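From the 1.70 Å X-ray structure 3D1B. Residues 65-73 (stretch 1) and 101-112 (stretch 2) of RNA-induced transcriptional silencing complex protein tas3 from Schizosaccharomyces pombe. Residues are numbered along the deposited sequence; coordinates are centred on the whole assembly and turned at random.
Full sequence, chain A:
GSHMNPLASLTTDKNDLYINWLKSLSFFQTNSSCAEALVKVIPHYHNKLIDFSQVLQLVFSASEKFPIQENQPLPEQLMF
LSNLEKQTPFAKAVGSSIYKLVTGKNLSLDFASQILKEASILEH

Stretch 1 (65-73) KFPIQENQP
Stretch 2 101-112: LVTGKNLSLDFA

Stretch 1 is extended through Glu70 and crosses the turn between two helices of stretch 2 obliquely. At that turn Asn106 leaves helical geometry with positive phi (61/28), and Ser108 N-caps the helix beginning at Leu109.

Phe66 (phi/psi -175/151, chi1 p) points toward stretch 2. Its flat, apolar ring receives Leu107 CD1 over one face, 3.9 Å from the centroid, while its CB lies 3.7 Å from Phe111 CE2. Pro67 (-65/145) is rigid and apolar; its CD sits over one face of the Phe111 ring, 3.5 Å from the centroid. Ser108 N donates to Pro67 O at 2.9 Å.

Ile68 (-118/143, m/m), beta-branched and suited to extended backbone, forms a single beta bridge with Leu107, CA to CA 4.8 Å. Its CB points away overall, yet CD1 returns to 3.2 Å from Lys105 O. Gln69 (-149/117, t/p) contributes backbone: its N donates to Asn106 O, 2.9 Å, completing the antiparallel bonding pattern.

Exposed Glu70 (-85/159, m/t) lays aliphatic CG 3.5 Å from Asn106 OD1. Asn71 (43/61, m) tolerates positive phi, and one water accepts from both Asn71 N and Asn106 ND2.

Gln72 (-76/146, m/t, chi3 60°) suits its place because its amide both donates and accepts: NE2 to Leu107 O, 3.0 Å, and OE1 from Leu109 N, 2.9 Å. Pro73 follows as an N-cap.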

# COMPACT_ATOMS: atom_id res chain seq x y z
N LYS A 65 8.80 19.21 -2.59
CA LYS A 65 9.38 19.93 -3.72
C LYS A 65 9.23 19.31 -5.10
O LYS A 65 9.84 18.29 -5.39
CB LYS A 65 10.86 20.19 -3.44
CG LYS A 65 11.11 20.91 -2.12
CD LYS A 65 12.43 21.66 -2.14
CE LYS A 65 13.58 20.81 -1.64
NZ LYS A 65 14.84 21.06 -2.41
N PHE A 66 8.42 19.95 -5.94
CA PHE A 66 8.21 19.49 -7.30
C PHE A 66 7.34 20.45 -8.11
O PHE A 66 6.52 21.18 -7.55
CB PHE A 66 7.57 18.09 -7.30
CG PHE A 66 6.32 17.97 -6.48
CD1 PHE A 66 5.08 18.33 -6.99
CD2 PHE A 66 6.38 17.47 -5.18
CE1 PHE A 66 3.92 18.19 -6.22
CE2 PHE A 66 5.23 17.33 -4.40
CZ PHE A 66 4.00 17.69 -4.93
N PRO A 67 7.54 20.48 -9.43
CA PRO A 67 6.76 21.36 -10.30
C PRO A 67 5.29 20.96 -10.30
O PRO A 67 4.96 19.77 -10.21
CB PRO A 67 7.43 21.19 -11.66
CG PRO A 67 7.98 19.81 -11.59
CD PRO A 67 8.55 19.73 -10.21
N ILE A 68 4.43 21.96 -10.39
CA ILE A 68 2.99 21.75 -10.36
C ILE A 68 2.29 22.20 -11.64
O ILE A 68 2.68 23.19 -12.26
CB ILE A 68 2.37 22.55 -9.19
CG1 ILE A 68 2.86 21.99 -7.86
CG2 ILE A 68 0.84 22.53 -9.26
CD1 ILE A 68 2.47 20.56 -7.64
N GLN A 69 1.27 21.45 -12.05
CA GLN A 69 0.47 21.82 -13.20
C GLN A 69 -0.94 21.31 -12.94
O GLN A 69 -1.17 20.11 -12.79
CB GLN A 69 1.01 21.21 -14.50
CG GLN A 69 0.21 21.60 -15.76
CD GLN A 69 0.22 23.10 -16.07
OE1 GLN A 69 1.26 23.76 -15.95
NE2 GLN A 69 -0.93 23.63 -16.49
N GLU A 70 -1.89 22.24 -12.85
CA GLU A 70 -3.27 21.85 -12.59
C GLU A 70 -4.00 21.49 -13.87
O GLU A 70 -3.59 21.89 -14.97
CB GLU A 70 -4.02 22.99 -11.88
CG GLU A 70 -3.59 23.20 -10.44
CD GLU A 70 -4.33 24.36 -9.78
OE1 GLU A 70 -5.57 24.37 -9.82
OE2 GLU A 70 -3.65 25.25 -9.23
N ASN A 71 -5.08 20.72 -13.73
CA ASN A 71 -5.91 20.30 -14.85
C ASN A 71 -5.10 19.86 -16.06
O ASN A 71 -5.20 20.44 -17.15
CB ASN A 71 -6.85 21.44 -15.24
CG ASN A 71 -7.77 21.83 -14.10
OD1 ASN A 71 -8.56 21.01 -13.62
ND2 ASN A 71 -7.67 23.07 -13.66
N GLN A 72 -4.31 18.81 -15.87
CA GLN A 72 -3.47 18.28 -16.94
C GLN A 72 -4.30 17.47 -17.93
O GLN A 72 -5.28 16.81 -17.55
CB GLN A 72 -2.35 17.44 -16.32
CG GLN A 72 -1.60 18.20 -15.22
CD GLN A 72 -0.39 17.46 -14.68
OE1 GLN A 72 0.55 17.15 -15.42
NE2 GLN A 72 -0.39 17.18 -13.38
N PRO A 73 -3.93 17.50 -19.22
CA PRO A 73 -4.63 16.79 -20.30
C PRO A 73 -4.75 15.28 -20.16
O PRO A 73 -3.81 14.60 -19.76
CB PRO A 73 -3.85 17.20 -21.55
CG PRO A 73 -2.47 17.44 -21.02
CD PRO A 73 -2.73 18.18 -19.73
N LEU A 101 0.84 11.30 -7.00
CA LEU A 101 1.11 12.72 -6.78
C LEU A 101 0.65 13.55 -7.96
O LEU A 101 0.29 14.72 -7.81
CB LEU A 101 2.62 12.93 -6.54
CG LEU A 101 3.18 12.22 -5.30
CD1 LEU A 101 4.64 12.63 -5.12
CD2 LEU A 101 2.39 12.59 -4.06
N VAL A 102 0.67 12.96 -9.15
CA VAL A 102 0.21 13.67 -10.34
C VAL A 102 -1.28 13.96 -10.19
O VAL A 102 -1.72 15.11 -10.30
CB VAL A 102 0.44 12.82 -11.62
CG1 VAL A 102 -0.27 13.44 -12.81
CG2 VAL A 102 1.94 12.70 -11.89
N THR A 103 -2.06 12.91 -9.93
CA THR A 103 -3.50 13.07 -9.79
C THR A 103 -3.96 13.75 -8.51
O THR A 103 -4.92 14.54 -8.53
CB THR A 103 -4.22 11.70 -9.89
OG1 THR A 103 -3.67 10.81 -8.91
CG2 THR A 103 -4.03 11.11 -11.28
N GLY A 104 -3.30 13.47 -7.39
CA GLY A 104 -3.72 14.05 -6.13
C GLY A 104 -3.09 15.35 -5.70
O GLY A 104 -3.67 16.08 -4.88
N LYS A 105 -1.92 15.66 -6.24
CA LYS A 105 -1.24 16.89 -5.85
C LYS A 105 -0.79 17.72 -7.04
O LYS A 105 -0.01 18.66 -6.89
CB LYS A 105 -0.06 16.56 -4.95
CG LYS A 105 -0.49 15.83 -3.69
CD LYS A 105 0.68 15.41 -2.85
CE LYS A 105 0.21 14.94 -1.48
NZ LYS A 105 1.35 14.51 -0.63
N ASN A 106 -1.29 17.38 -8.22
CA ASN A 106 -0.95 18.11 -9.43
C ASN A 106 0.53 18.12 -9.79
O ASN A 106 1.00 19.07 -10.41
CB ASN A 106 -1.45 19.56 -9.30
CG ASN A 106 -2.96 19.64 -9.22
OD1 ASN A 106 -3.51 20.37 -8.39
ND2 ASN A 106 -3.64 18.91 -10.09
N LEU A 107 1.26 17.08 -9.40
CA LEU A 107 2.67 17.02 -9.75
C LEU A 107 2.72 16.95 -11.28
O LEU A 107 1.98 16.19 -11.90
CB LEU A 107 3.33 15.78 -9.11
CG LEU A 107 4.83 15.57 -9.34
CD1 LEU A 107 5.45 14.85 -8.15
CD2 LEU A 107 5.05 14.76 -10.61
N SER A 108 3.58 17.77 -11.88
CA SER A 108 3.70 17.83 -13.33
C SER A 108 4.00 16.48 -13.99
O SER A 108 4.97 15.81 -13.63
CB SER A 108 4.78 18.84 -13.71
OG SER A 108 5.02 18.79 -15.10
N LEU A 109 3.20 16.11 -14.98
CA LEU A 109 3.40 14.83 -15.67
C LEU A 109 4.78 14.73 -16.32
O LEU A 109 5.41 13.68 -16.30
CB LEU A 109 2.31 14.62 -16.73
CG LEU A 109 2.20 13.20 -17.30
CD1 LEU A 109 1.73 12.25 -16.19
CD2 LEU A 109 1.21 13.17 -18.46
N ASP A 110 5.27 15.83 -16.90
CA ASP A 110 6.59 15.80 -17.52
C ASP A 110 7.65 15.45 -16.48
O ASP A 110 8.59 14.71 -16.77
CB ASP A 110 6.94 17.16 -18.14
CG ASP A 110 6.02 17.52 -19.30
OD1 ASP A 110 5.80 16.65 -20.17
OD2 ASP A 110 5.54 18.67 -19.34
N PHE A 111 7.48 15.98 -15.27
CA PHE A 111 8.42 15.72 -14.18
C PHE A 111 8.31 14.25 -13.77
O PHE A 111 9.32 13.58 -13.52
CB PHE A 111 8.08 16.63 -12.99
CG PHE A 111 9.08 16.59 -11.87
CD1 PHE A 111 10.35 17.13 -12.03
CD2 PHE A 111 8.74 16.03 -10.64
CE1 PHE A 111 11.27 17.12 -10.97
CE2 PHE A 111 9.65 16.01 -9.58
CZ PHE A 111 10.91 16.56 -9.75
N ALA A 112 7.07 13.75 -13.71
CA ALA A 112 6.85 12.36 -13.34
C ALA A 112 7.57 11.45 -14.34
O ALA A 112 8.17 10.46 -13.96
CB ALA A 112 5.36 12.04 -13.33
O HOH W 1 -6.03 19.94 -11.09
O HOH W 2 -3.05 17.01 -11.92